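Local coordinates for protein pyocyanin demethylase (Mycobacterium fortuitum subsp. fortuitum DSM 46621 = ATCC 6841, PDB 5K21) that demethylates the Pseudomonas aeruginosa phenazine pyocyanin in a tautomerizing reaction, and binds phenazin-1-ol inside a beta-barrel, with a calcium ion held in a loop, at residues Thr72-Thr77 with Ala87-Pro92; Phe98-Thr103 with Gly114-Ser119; Asp40-Ile45 with Gly58-Thr63; Val53-Gly58 with Thr77-Ala82. All blocks are in the same frame, centred on the assembly; numbering follows the deposited sequence.

Interaction 1: Thr72-Thr77 with Ala87-Pro92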
loop_
_atom_site.group_PDB
_atom_site.type_symbol
_atom_site.label_atom_id
_atom_site.label_comp_id
_atom_site.label_asym_id
_atom_site.label_seq_id
_atom_site.Cartn_x
_atom_site.Cartn_y
_atom_site.Cartn_z
ATOM N N THR B 72 -7.005 -11.362 3.442
ATOM C CA THR B 72 -6.120 -10.587 2.586
ATOM C C THR B 72 -6.207 -9.120 2.943
ATOM O O THR B 72 -7.294 -8.588 3.222
ATOM C CB THR B 72 -6.425 -10.671 1.067
ATOM O OG1 THR B 72 -7.793 -10.339 0.816
ATOM C CG2 THR B 72 -6.080 -12.028 0.493
ATOM N N TYR B 73 -5.044 -8.486 2.904
ATOM C CA TYR B 73 -4.924 -7.044 2.830
ATOM C C TYR B 73 -4.839 -6.673 1.354
ATOM O O TYR B 73 -3.929 -7.132 0.653
ATOM C CB TYR B 73 -3.693 -6.578 3.603
ATOM C CG TYR B 73 -3.275 -5.179 3.261
ATOM C CD1 TYR B 73 -4.189 -4.140 3.297
ATOM C CD2 TYR B 73 -1.965 -4.890 2.912
ATOM C CE1 TYR B 73 -3.821 -2.855 2.971
ATOM C CE2 TYR B 73 -1.584 -3.597 2.590
ATOM C CZ TYR B 73 -2.518 -2.588 2.631
ATOM O OH TYR B 73 -2.161 -1.294 2.317
ATOM N N CYS B 74 -5.813 -5.899 0.870
ATOM C CA CYS B 74 -5.877 -5.524 -0.538
ATOM C C CYS B 74 -5.833 -4.013 -0.696
ATOM O O CYS B 74 -6.402 -3.264 0.116
ATOM C CB CYS B 74 -7.140 -6.034 -1.211
ATOM S SG CYS B 74 -7.260 -7.803 -1.303
ATOM N N GLU B 75 -5.127 -3.593 -1.735
ATOM C CA GLU B 75 -5.049 -2.209 -2.175
ATOM C C GLU B 75 -5.464 -2.155 -3.637
ATOM O O GLU B 75 -5.018 -2.978 -4.446
ATOM C CB GLU B 75 -3.627 -1.642 -2.036
ATOM C CG GLU B 75 -3.208 -1.208 -0.646
ATOM C CD GLU B 75 -3.715 0.191 -0.279
ATOM O OE1 GLU B 75 -4.476 0.802 -1.074
ATOM O OE2 GLU B 75 -3.323 0.691 0.796
ATOM N N LEU B 76 -6.288 -1.163 -3.972
ATOM C CA LEU B 76 -6.867 -1.044 -5.296
ATOM C C LEU B 76 -6.827 0.409 -5.730
ATOM O O LEU B 76 -7.126 1.302 -4.935
ATOM C CB LEU B 76 -8.328 -1.540 -5.291
ATOM C CG LEU B 76 -9.118 -1.491 -6.598
ATOM C CD1 LEU B 76 -8.547 -2.518 -7.578
ATOM C CD2 LEU B 76 -10.582 -1.778 -6.307
ATOM N N THR B 77 -6.477 0.630 -6.994
ATOM C CA THR B 77 -6.608 1.929 -7.637
ATOM C C THR B 77 -7.475 1.785 -8.869
ATOM O O THR B 77 -7.172 0.991 -9.765
ATOM C CB THR B 77 -5.266 2.525 -8.038
ATOM O OG1 THR B 77 -4.468 2.711 -6.879
ATOM C CG2 THR B 77 -5.457 3.882 -8.751
ATOM N N ALA B 87 -8.824 2.478 -2.811
ATOM C CA ALA B 87 -9.559 1.667 -1.861
ATOM C C ALA B 87 -8.632 0.644 -1.224
ATOM O O ALA B 87 -7.619 0.239 -1.803
ATOM C CB ALA B 87 -10.726 0.949 -2.537
ATOM N N ARG B 88 -9.012 0.200 -0.029
ATOM C CA ARG B 88 -8.234 -0.818 0.664
ATOM C C ARG B 88 -9.165 -1.642 1.539
ATOM O O ARG B 88 -10.232 -1.183 1.950
ATOM C CB ARG B 88 -7.115 -0.210 1.512
ATOM C CG ARG B 88 -7.625 0.643 2.665
ATOM C CD ARG B 88 -6.475 1.350 3.346
ATOM N NE ARG B 88 -5.685 0.460 4.197
ATOM C CZ ARG B 88 -4.433 0.698 4.557
ATOM N NH1 ARG B 88 -3.806 1.782 4.104
ATOM N NH2 ARG B 88 -3.791 -0.145 5.356
ATOM N N SER B 89 -8.749 -2.875 1.814
ATOM C CA SER B 89 -9.552 -3.782 2.610
ATOM C C SER B 89 -8.641 -4.720 3.390
ATOM O O SER B 89 -7.485 -4.958 3.018
ATOM C CB SER B 89 -10.529 -4.601 1.762
ATOM O OG SER B 89 -9.867 -5.328 0.734
ATOM N N LEU B 90 -9.174 -5.208 4.509
ATOM C CA LEU B 90 -8.613 -6.348 5.230
ATOM C C LEU B 90 -9.803 -7.258 5.516
ATOM O O LEU B 90 -10.567 -7.015 6.458
ATOM C CB LEU B 90 -7.903 -5.920 6.507
ATOM C CG LEU B 90 -7.345 -7.081 7.343
ATOM C CD1 LEU B 90 -6.171 -7.725 6.613
ATOM C CD2 LEU B 90 -6.903 -6.622 8.720
ATOM N N THR B 91 -10.009 -8.261 4.677
ATOM C CA THR B 91 -11.245 -9.040 4.738
ATOM C C THR B 91 -10.921 -10.456 4.350
ATOM O O THR B 91 -9.874 -10.730 3.750
ATOM C CB THR B 91 -12.311 -8.494 3.778
ATOM O OG1 THR B 91 -11.842 -8.656 2.433
ATOM C CG2 THR B 91 -12.601 -7.024 4.011
ATOM N N PRO B 92 -11.820 -11.394 4.622
ATOM C CA PRO B 92 -11.703 -12.709 3.999
ATOM C C PRO B 92 -11.642 -12.577 2.486
ATOM O O PRO B 92 -12.280 -11.707 1.891
ATOM C CB PRO B 92 -12.966 -13.441 4.467
ATOM C CG PRO B 92 -13.333 -12.766 5.764
ATOM C CD PRO B 92 -12.946 -11.324 5.574
HETATM O O HOH W 1 -9.458 -8.005 1.326
#
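Ala87 opens this antiparallel pairing opposite Leu76: its carbonyl O takes the N-H of Leu76 at 2.9 Å, and its CB sits 4.4 Å from Leu76 CB. Arg88 turns to the other face, with Tyr73 and Glu75. Its guanidinium has Tyr73 OH above one face, ring and guanidinium planes 39° apart, and Glu75 OE2 lies on a face too, 3.5 Å from NH1; that salt bridge is purely electrostatic, since no N-H points at the oxygen. Glu75 OE2 instead uses its anti lone pair to accept the Tyr73 hydroxyl at 2.8 Å, while Arg88 NH2 is hydrogen-bonded to Thr77 OG1 of the second subunit. Ser89 returns to the barrel interior, its OG between backbone N and carbonyl carbon (chi1 56°) and 3.4 Å from Cys74 CB. One water joins Ser89 OG, Thr72 OG1 and Thr91 OG1, so three hydroxyls share it. Leu90 lays CD1 4.1 Å from Tyr73 CB, and Thr91 closes the pairing with two backbone bonds to Thr72. This hairpin of strands 70-80 and 83-92 lies between strand 51-65, to which Cys74 is tied by its disulfide with Cys60, and strand 98-105.

Interaction 2: Phe98-Thr103 with Gly114-Ser119. With 6QF (phenazin-1-ol), chain F.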
loop_
_atom_site.group_PDB
_atom_site.type_symbol
_atom_site.label_atom_id
_atom_site.label_comp_id
_atom_site.label_asym_id
_atom_site.label_seq_id
_atom_site.Cartn_x
_atom_site.Cartn_y
_atom_site.Cartn_z
ATOM N N PHE B 98 -17.345 -8.540 -0.423
ATOM C CA PHE B 98 -16.610 -7.867 0.636
ATOM C C PHE B 98 -16.536 -6.388 0.317
ATOM O O PHE B 98 -16.638 -5.978 -0.844
ATOM C CB PHE B 98 -15.198 -8.444 0.833
ATOM C CG PHE B 98 -14.332 -8.351 -0.394
ATOM C CD1 PHE B 98 -14.431 -9.299 -1.395
ATOM C CD2 PHE B 98 -13.427 -7.316 -0.537
ATOM C CE1 PHE B 98 -13.620 -9.220 -2.531
ATOM C CE2 PHE B 98 -12.611 -7.226 -1.679
ATOM C CZ PHE B 98 -12.721 -8.181 -2.664
ATOM N N THR B 99 -16.390 -5.591 1.365
ATOM C CA THR B 99 -16.458 -4.144 1.267
ATOM C C THR B 99 -15.107 -3.553 1.629
ATOM O O THR B 99 -14.537 -3.864 2.680
ATOM C CB THR B 99 -17.559 -3.591 2.159
ATOM O OG1 THR B 99 -18.822 -4.080 1.688
ATOM C CG2 THR B 99 -17.564 -2.054 2.127
ATOM N N MET B 100 -14.609 -2.716 0.744
ATOM C CA MET B 100 -13.364 -1.983 0.884
ATOM C C MET B 100 -13.676 -0.564 1.311
ATOM O O MET B 100 -14.770 -0.046 1.059
ATOM C CB MET B 100 -12.587 -1.948 -0.441
ATOM C CG MET B 100 -12.456 -3.284 -1.144
ATOM S SD MET B 100 -11.423 -3.154 -2.624
ATOM C CE MET B 100 -9.804 -2.970 -1.882
ATOM N N ALA B 101 -12.730 0.042 2.007
ATOM C CA ALA B 101 -12.827 1.441 2.367
ATOM C C ALA B 101 -12.258 2.263 1.225
ATOM O O ALA B 101 -11.159 1.981 0.745
ATOM C CB ALA B 101 -12.074 1.728 3.666
ATOM N N ILE B 102 -13.020 3.257 0.770
ATOM C CA ILE B 102 -12.472 4.232 -0.162
ATOM C C ILE B 102 -11.751 5.283 0.661
ATOM O O ILE B 102 -12.369 5.947 1.501
ATOM C CB ILE B 102 -13.572 4.865 -1.025
ATOM C CG1 ILE B 102 -14.116 3.836 -2.014
ATOM C CG2 ILE B 102 -13.019 6.082 -1.768
ATOM C CD1 ILE B 102 -15.331 4.334 -2.793
ATOM N N THR B 103 -10.442 5.436 0.420
ATOM C CA THR B 103 -9.621 6.318 1.242
ATOM C C THR B 103 -9.318 7.655 0.591
ATOM O O THR B 103 -8.854 8.566 1.283
ATOM C CB THR B 103 -8.291 5.656 1.590
ATOM O OG1 THR B 103 -7.612 5.355 0.377
ATOM C CG2 THR B 103 -8.504 4.381 2.396
ATOM N N GLY B 114 -15.545 6.748 1.530
ATOM C CA GLY B 114 -16.707 5.909 1.357
ATOM C C GLY B 114 -16.350 4.445 1.318
ATOM O O GLY B 114 -15.423 4.001 2.007
ATOM N N GLU B 115 -17.120 3.672 0.561
ATOM C CA GLU B 115 -16.970 2.231 0.562
ATOM C C GLU B 115 -17.217 1.675 -0.828
ATOM O O GLU B 115 -17.885 2.283 -1.670
ATOM C CB GLU B 115 -17.908 1.584 1.574
ATOM C CG GLU B 115 -19.333 1.780 1.264
ATOM C CD GLU B 115 -20.211 1.323 2.400
ATOM O OE1 GLU B 115 -19.927 0.249 2.961
ATOM O OE2 GLU B 115 -21.174 2.046 2.734
ATOM N N LEU B 116 -16.611 0.532 -1.071
ATOM C CA LEU B 116 -16.693 -0.136 -2.357
ATOM C C LEU B 116 -16.897 -1.616 -2.093
ATOM O O LEU B 116 -16.042 -2.259 -1.475
ATOM C CB LEU B 116 -15.425 0.149 -3.158
ATOM C CG LEU B 116 -15.263 -0.369 -4.588
ATOM C CD1 LEU B 116 -14.145 0.377 -5.256
ATOM C CD2 LEU B 116 -14.921 -1.845 -4.618
ATOM N N THR B 117 -18.034 -2.145 -2.532
ATOM C CA THR B 117 -18.358 -3.540 -2.293
ATOM C C THR B 117 -18.116 -4.343 -3.562
ATOM O O THR B 117 -18.677 -4.042 -4.624
ATOM C CB THR B 117 -19.792 -3.697 -1.805
ATOM O OG1 THR B 117 -19.923 -3.016 -0.553
ATOM C CG2 THR B 117 -20.136 -5.169 -1.633
ATOM N N VAL B 118 -17.310 -5.378 -3.431
ATOM C CA VAL B 118 -16.954 -6.258 -4.541
ATOM C C VAL B 118 -17.829 -7.494 -4.449
ATOM O O VAL B 118 -17.845 -8.172 -3.417
ATOM C CB VAL B 118 -15.479 -6.639 -4.491
ATOM C CG1 VAL B 118 -15.105 -7.537 -5.690
ATOM C CG2 VAL B 118 -14.625 -5.412 -4.440
ATOM N N SER B 119 -18.575 -7.765 -5.504
ATOM C CA SER B 119 -19.454 -8.918 -5.573
ATOM C C SER B 119 -19.123 -9.728 -6.817
ATOM O O SER B 119 -18.661 -9.190 -7.830
ATOM C CB SER B 119 -20.934 -8.492 -5.558
ATOM O OG SER B 119 -21.234 -7.683 -6.673
HETATM C C4 6QF F . -8.227 -9.981 -6.647
HETATM C C5 6QF F . -7.396 -11.198 -6.750
HETATM C C6 6QF F . -7.179 -11.843 -7.930
HETATM C C10 6QF F . -9.803 -7.726 -6.697
HETATM C C13 6QF F . -10.842 -5.872 -5.469
HETATM C C15 6QF F . -9.521 -7.454 -4.268
HETATM C C1 6QF F . -7.761 -11.334 -9.137
HETATM C C2 6QF F . -8.522 -10.229 -9.101
HETATM C C3 6QF F . -8.804 -9.483 -7.877
HETATM N N7 6QF F . -9.578 -8.376 -7.871
HETATM N N8 6QF F . -8.457 -9.338 -5.469
HETATM C C9 6QF F . -9.233 -8.210 -5.474
HETATM C C11 6QF F . -10.617 -6.523 -6.615
HETATM C C14 6QF F . -10.277 -6.352 -4.253
HETATM O O19 6QF F . -6.862 -11.655 -5.600
#
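Phe98 and Val118 meet on the inner face of a beta hairpin, strands 98-105 and 114-119 of the eight-stranded antiparallel barrel of the allene oxide cyclase-like family. Val118 is the side chain to follow. Its CB stands over one face of the Phe98 ring, 3.9 Å from the centroid and displaced toward the rim, where CZ is nearest: a CH-pi contact. From there CG1, anti to the backbone N (chi1 -178°), reaches Phe98 CE1 and CZ, both at 3.9 Å. CG2 takes the other branch: it touches the ring at CZ and CE2, and also comes to 3.9 Å from C13 of the bound phenazin-1-ol. The same Phe98 ring presents its edge to the ligand, with C14 in the ring plane, and Met100 SD meets C14 as well, so three side chains border the unsubstituted end of the phenazine. Farther along this face Ile102 CG1 packs on Leu116 CB.

The other face is more polar and nearer solvent. Glu115 OE1 lies beside Thr99 CG2. The backbones run antiparallel at 146°, and their bonds vary: Met100 N to Leu116 O is nearly straight at 2.7 Å, whereas Gly114 N to Ile102 O is weak. Between the two threonines, Thr99 OG1 and Thr117 OG1 share a hydrogen bond of 2.7 Å in which either hydroxyl could be the donor.

Interaction 3: Asp40-Ile45 with Gly58-Thr63. With 6QF (phenazin-1-ol), chain F.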
loop_
_atom_site.group_PDB
_atom_site.type_symbol
_atom_site.label_atom_id
_atom_site.label_comp_id
_atom_site.label_asym_id
_atom_site.label_seq_id
_atom_site.Cartn_x
_atom_site.Cartn_y
_atom_site.Cartn_z
ATOM N N ASP B 40 -1.516 -11.719 -4.639
ATOM C CA ASP B 40 -2.100 -11.569 -5.961
ATOM C C ASP B 40 -1.878 -10.147 -6.427
ATOM O O ASP B 40 -2.107 -9.200 -5.671
ATOM C CB ASP B 40 -3.594 -11.852 -5.959
ATOM C CG ASP B 40 -3.924 -13.279 -5.628
ATOM O OD1 ASP B 40 -3.011 -14.141 -5.580
ATOM O OD2 ASP B 40 -5.125 -13.533 -5.402
ATOM N N ILE B 41 -1.463 -10.002 -7.683
ATOM C CA ILE B 41 -1.321 -8.702 -8.323
ATOM C C ILE B 41 -2.183 -8.743 -9.580
ATOM O O ILE B 41 -2.186 -9.749 -10.294
ATOM C CB ILE B 41 0.157 -8.385 -8.635
ATOM C CG1 ILE B 41 0.939 -8.273 -7.308
ATOM C CG2 ILE B 41 0.283 -7.090 -9.423
ATOM C CD1 ILE B 41 2.442 -8.239 -7.433
ATOM N N PHE B 42 -2.984 -7.705 -9.804
ATOM C CA PHE B 42 -4.004 -7.830 -10.841
ATOM C C PHE B 42 -4.367 -6.482 -11.450
ATOM O O PHE B 42 -4.109 -5.418 -10.883
ATOM C CB PHE B 42 -5.271 -8.466 -10.278
ATOM C CG PHE B 42 -5.833 -7.713 -9.101
ATOM C CD1 PHE B 42 -5.342 -7.929 -7.825
ATOM C CD2 PHE B 42 -6.801 -6.746 -9.285
ATOM C CE1 PHE B 42 -5.841 -7.209 -6.738
ATOM C CE2 PHE B 42 -7.288 -6.033 -8.226
ATOM C CZ PHE B 42 -6.803 -6.263 -6.945
ATOM N N SER B 43 -5.008 -6.559 -12.617
ATOM C CA SER B 43 -5.585 -5.417 -13.301
ATOM C C SER B 43 -6.924 -5.856 -13.858
ATOM O O SER B 43 -7.136 -7.043 -14.133
ATOM C CB SER B 43 -4.685 -4.890 -14.438
ATOM O OG SER B 43 -4.320 -5.921 -15.349
ATOM N N ASP B 44 -7.820 -4.889 -14.027
ATOM C CA ASP B 44 -9.167 -5.138 -14.517
ATOM C C ASP B 44 -9.547 -4.070 -15.529
ATOM O O ASP B 44 -9.010 -2.960 -15.526
ATOM C CB ASP B 44 -10.201 -5.132 -13.390
ATOM C CG ASP B 44 -9.862 -6.110 -12.275
ATOM O OD1 ASP B 44 -10.196 -7.301 -12.416
ATOM O OD2 ASP B 44 -9.240 -5.690 -11.279
ATOM N N ILE B 45 -10.489 -4.432 -16.395
ATOM C CA ILE B 45 -11.173 -3.501 -17.291
ATOM C C ILE B 45 -12.522 -3.163 -16.670
ATOM O O ILE B 45 -13.269 -4.061 -16.264
ATOM C CB ILE B 45 -11.361 -4.112 -18.690
ATOM C CG1 ILE B 45 -10.016 -4.403 -19.357
ATOM C CG2 ILE B 45 -12.211 -3.205 -19.569
ATOM C CD1 ILE B 45 -9.257 -3.166 -19.733
ATOM N N GLY B 58 -4.172 -3.445 -8.697
ATOM C CA GLY B 58 -4.156 -3.655 -7.268
ATOM C C GLY B 58 -3.304 -4.838 -6.879
ATOM O O GLY B 58 -2.779 -5.574 -7.726
ATOM N N ALA B 59 -3.205 -5.011 -5.563
ATOM C CA ALA B 59 -2.412 -6.074 -4.971
ATOM C C ALA B 59 -3.106 -6.534 -3.703
ATOM O O ALA B 59 -3.651 -5.714 -2.957
ATOM C CB ALA B 59 -0.987 -5.582 -4.672
ATOM N N CYS B 60 -3.121 -7.849 -3.501
ATOM C CA CYS B 60 -3.647 -8.466 -2.290
ATOM C C CYS B 60 -2.551 -9.300 -1.656
ATOM O O CYS B 60 -1.832 -10.017 -2.356
ATOM C CB CYS B 60 -4.857 -9.348 -2.587
ATOM S SG CYS B 60 -6.336 -8.410 -3.079
ATOM N N PHE B 61 -2.417 -9.167 -0.341
ATOM C CA PHE B 61 -1.443 -9.904 0.459
ATOM C C PHE B 61 -2.194 -10.790 1.439
ATOM O O PHE B 61 -3.030 -10.292 2.198
ATOM C CB PHE B 61 -0.538 -8.940 1.223
ATOM C CG PHE B 61 0.052 -7.860 0.369
ATOM C CD1 PHE B 61 -0.624 -6.671 0.154
ATOM C CD2 PHE B 61 1.277 -8.039 -0.230
ATOM C CE1 PHE B 61 -0.076 -5.675 -0.675
ATOM C CE2 PHE B 61 1.832 -7.060 -1.044
ATOM C CZ PHE B 61 1.158 -5.870 -1.255
ATOM N N PHE B 62 -1.889 -12.089 1.429
ATOM C CA PHE B 62 -2.514 -13.042 2.343
ATOM C C PHE B 62 -1.836 -12.913 3.708
ATOM O O PHE B 62 -0.707 -13.363 3.913
ATOM C CB PHE B 62 -2.420 -14.447 1.752
ATOM C CG PHE B 62 -3.307 -14.649 0.553
ATOM C CD1 PHE B 62 -2.947 -14.142 -0.692
ATOM C CD2 PHE B 62 -4.505 -15.341 0.665
ATOM C CE1 PHE B 62 -3.759 -14.304 -1.799
ATOM C CE2 PHE B 62 -5.328 -15.518 -0.450
ATOM C CZ PHE B 62 -4.947 -14.992 -1.688
ATOM N N THR B 63 -2.529 -12.294 4.655
ATOM C CA THR B 63 -1.965 -12.035 5.971
ATOM C C THR B 63 -2.216 -13.174 6.937
ATOM O O THR B 63 -1.484 -13.322 7.912
ATOM C CB THR B 63 -2.562 -10.738 6.539
ATOM O OG1 THR B 63 -3.988 -10.843 6.547
ATOM C CG2 THR B 63 -2.164 -9.556 5.683
HETATM C C4 6QF F . -8.227 -9.981 -6.647
HETATM C C5 6QF F . -7.396 -11.198 -6.750
HETATM C C6 6QF F . -7.179 -11.843 -7.930
HETATM C C10 6QF F . -9.803 -7.726 -6.697
HETATM C C13 6QF F . -10.842 -5.872 -5.469
HETATM C C15 6QF F . -9.521 -7.454 -4.268
HETATM C C1 6QF F . -7.761 -11.334 -9.137
HETATM C C2 6QF F . -8.522 -10.229 -9.101
HETATM C C3 6QF F . -8.804 -9.483 -7.877
HETATM N N7 6QF F . -9.578 -8.376 -7.871
HETATM N N8 6QF F . -8.457 -9.338 -5.469
HETATM C C9 6QF F . -9.233 -8.210 -5.474
HETATM C C11 6QF F . -10.617 -6.523 -6.615
HETATM C C14 6QF F . -10.277 -6.352 -4.253
HETATM O O19 6QF F . -6.862 -11.655 -5.600
#
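Phe42 and Gly58 exchange two backbone hydrogen bonds across antiparallel strands, as do Asp40 and Cys60; the shortest runs from Cys60 N to Asp40 O at 2.7 Å. Between them Ile41 and Ala59 form a non-hydrogen-bonded pair on the other face, with Ile41 CG1 4.2 Å from Ala59 CB.

The aromatic contacts gather on Phe42. Chi1 of 56° puts CG between the backbone N and the carbonyl carbon. The ring it carries is sandwiched: Gly58 covers one face, its CA 4.0 Å from the centroid in a CH-pi contact, and the phenazine covers the opposite one, with ligand C3 above the ring centre. As glycine has no side chain, the phenyl can lie directly on the Gly58 backbone. Cys60 SG approaches the same ring obliquely, 3.9 Å from CE1, a sulfur-aromatic contact, and comes to 3.3 Å from ligand N8.

At the ligand's substituted end, phenazin-1-ol O19 donates to Asp40 OD2 at 2.6 Å. The Asp40 carboxylate is also flanked by Phe62, which turns its edge to it, CE1 being 3.9 Å from OD1, with carboxylate and ring planes 72° apart. His93 supplies a further hydrogen bond to the ligand and meets the Phe62 ring edge-to-face.

Together the strands 39-48 and 51-65 make a hairpin of the barrel wall, bordered by strand 13-27 beyond Ile41 and by strand 70-80 beyond Cys60, whose sulfur is bonded to Cys74.

Interaction 4: Val53-Gly58 with Thr77-Ala82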
loop_
_atom_site.group_PDB
_atom_site.type_symbol
_atom_site.label_atom_id
_atom_site.label_comp_id
_atom_site.label_asym_id
_atom_site.label_seq_id
_atom_site.Cartn_x
_atom_site.Cartn_y
_atom_site.Cartn_z
ATOM N N VAL B 53 -15.149 2.197 -19.260
ATOM C CA VAL B 53 -15.049 3.480 -18.575
ATOM C C VAL B 53 -13.725 3.664 -17.860
ATOM O O VAL B 53 -13.451 4.771 -17.378
ATOM C CB VAL B 53 -16.218 3.687 -17.590
ATOM C CG1 VAL B 53 -17.548 3.641 -18.359
ATOM C CG2 VAL B 53 -16.173 2.664 -16.452
ATOM N N GLY B 54 -12.891 2.636 -17.787
ATOM C CA GLY B 54 -11.610 2.773 -17.124
ATOM C C GLY B 54 -10.996 1.411 -16.845
ATOM O O GLY B 54 -11.329 0.412 -17.484
ATOM N N TYR B 55 -10.076 1.411 -15.896
ATOM C CA TYR B 55 -9.322 0.208 -15.571
ATOM C C TYR B 55 -8.850 0.338 -14.137
ATOM O O TYR B 55 -8.976 1.398 -13.514
ATOM C CB TYR B 55 -8.154 0.012 -16.539
ATOM C CG TYR B 55 -7.250 1.213 -16.636
ATOM C CD1 TYR B 55 -6.171 1.357 -15.783
ATOM C CD2 TYR B 55 -7.484 2.204 -17.585
ATOM C CE1 TYR B 55 -5.347 2.447 -15.866
ATOM C CE2 TYR B 55 -6.667 3.306 -17.675
ATOM C CZ TYR B 55 -5.595 3.419 -16.809
ATOM O OH TYR B 55 -4.774 4.517 -16.880
ATOM N N ASP B 56 -8.298 -0.751 -13.606
ATOM C CA ASP B 56 -7.777 -0.678 -12.259
ATOM C C ASP B 56 -6.549 -1.569 -12.149
ATOM O O ASP B 56 -6.177 -2.301 -13.082
ATOM C CB ASP B 56 -8.847 -1.020 -11.194
ATOM C CG ASP B 56 -9.270 -2.491 -11.191
ATOM O OD1 ASP B 56 -8.439 -3.388 -11.492
ATOM O OD2 ASP B 56 -10.457 -2.745 -10.875
ATOM N N GLY B 57 -5.888 -1.400 -11.020
ATOM C CA GLY B 57 -4.725 -2.189 -10.674
ATOM C C GLY B 57 -4.645 -2.298 -9.173
ATOM O O GLY B 57 -5.015 -1.371 -8.451
ATOM N N GLY B 58 -4.172 -3.445 -8.697
ATOM C CA GLY B 58 -4.156 -3.655 -7.268
ATOM C C GLY B 58 -3.304 -4.838 -6.879
ATOM O O GLY B 58 -2.779 -5.574 -7.726
ATOM N N THR B 77 -6.477 0.630 -6.994
ATOM C CA THR B 77 -6.608 1.929 -7.637
ATOM C C THR B 77 -7.475 1.785 -8.869
ATOM O O THR B 77 -7.172 0.991 -9.765
ATOM C CB THR B 77 -5.266 2.525 -8.038
ATOM O OG1 THR B 77 -4.468 2.711 -6.879
ATOM C CG2 THR B 77 -5.457 3.882 -8.751
ATOM N N ILE B 78 -8.522 2.594 -8.920
ATOM C CA ILE B 78 -9.430 2.684 -10.053
ATOM C C ILE B 78 -9.087 3.939 -10.826
ATOM O O ILE B 78 -8.891 5.003 -10.225
ATOM C CB ILE B 78 -10.886 2.714 -9.559
ATOM C CG1 ILE B 78 -11.283 1.319 -9.089
ATOM C CG2 ILE B 78 -11.829 3.294 -10.641
ATOM C CD1 ILE B 78 -12.569 1.287 -8.254
ATOM N N HIS B 79 -8.960 3.809 -12.146
ATOM C CA HIS B 79 -8.735 4.942 -13.032
ATOM C C HIS B 79 -9.966 5.147 -13.903
ATOM O O HIS B 79 -10.305 4.278 -14.714
ATOM C CB HIS B 79 -7.490 4.716 -13.897
ATOM C CG HIS B 79 -7.176 5.845 -14.832
ATOM N ND1 HIS B 79 -7.941 6.129 -15.947
ATOM C CD2 HIS B 79 -6.173 6.757 -14.825
ATOM C CE1 HIS B 79 -7.432 7.176 -16.577
ATOM N NE2 HIS B 79 -6.354 7.572 -15.922
ATOM N N LEU B 80 -10.631 6.288 -13.728
ATOM C CA LEU B 80 -11.705 6.738 -14.601
ATOM C C LEU B 80 -11.270 8.030 -15.282
ATOM O O LEU B 80 -10.274 8.648 -14.901
ATOM C CB LEU B 80 -12.998 6.962 -13.805
ATOM C CG LEU B 80 -13.427 5.781 -12.941
ATOM C CD1 LEU B 80 -14.553 6.177 -12.022
ATOM C CD2 LEU B 80 -13.805 4.604 -13.831
ATOM N N ASP B 81 -12.006 8.435 -16.320
ATOM C CA ASP B 81 -11.670 9.693 -16.990
ATOM C C ASP B 81 -11.746 10.852 -16.010
ATOM O O ASP B 81 -10.909 11.757 -16.040
ATOM C CB ASP B 81 -12.600 9.941 -18.181
ATOM C CG ASP B 81 -12.385 8.960 -19.326
ATOM O OD1 ASP B 81 -11.589 8.008 -19.196
ATOM O OD2 ASP B 81 -13.056 9.130 -20.365
ATOM N N ALA B 82 -12.709 10.811 -15.095
ATOM C CA ALA B 82 -12.910 11.908 -14.159
ATOM C C ALA B 82 -11.854 11.946 -13.053
ATOM O O ALA B 82 -11.663 12.992 -12.426
ATOM C CB ALA B 82 -14.304 11.779 -13.536
HETATM O O HOH W 2 -14.535 7.162 -17.389
HETATM O O HOH W 3 -10.474 6.003 -18.113
#
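Tyr55 with His79 and Gly57 with Thr77 are the hydrogen-bonded pairs of these antiparallel strands, whose axes approach to 4.7 Å at 161°. Four N-H to O bonds run between them, the shortest from His79 N to Tyr55 O at 2.8 Å. On its other edge, toward strand 39-48, strand 51-65 has a classic beta bulge, Val53 and Gly54 both facing Leu46; across the present contact Gly54 CA lies 3.1 Å from His79 O.

The rings of Tyr55 and His79 form an offset stack, planes 9° apart and centroids 4.5 Å apart. The phenol slides along the imidazole until its OH sits over the middle of that ring, 3.3 Å from CD2, while His79 CB rests over the Tyr55 face in a CH-pi contact. On the other side of the sheet Asp56 CB touches Ile78 CG1, and its OD2 is hydrogen-bonded to Tyr128. Val53 CG2 meets Leu80 CD2 at 4.0 Å.

One water donates to Val53 O and accepts from Asp81 N. Another donates to Asp81 OD1 at 2.5 Å and reaches Val53 O and His79 ND1 weakly. The chemistry thus shifts along the pairing: direct backbone bonds run from Gly57 to Tyr55, where the stack adds to them, and water bridges the end where the strands part.

Overall arrangement
All four contacts are antiparallel hairpin pairings in one barrel, and interactions 3, 4 and 1 follow one another across neighbouring strands. Interactions 3 and 4 both use strand 51-65, interactions 4 and 1 strand 70-80, sharing Gly58 and Thr77 respectively. Interactions 1 and 3 are the most buried, joined by the Cys60-Cys74 disulfide; interaction 1 adds charged groups that meet other subunits. Interactions 2 and 3, on opposite sides of the chain's centre, grip the phenazine differently, one with apolar side chains, the other with a stacked ring and a carboxylate. Interactions 2 and 4 have partly exposed outer sides, yet touch internally through Leu116 and Ile78.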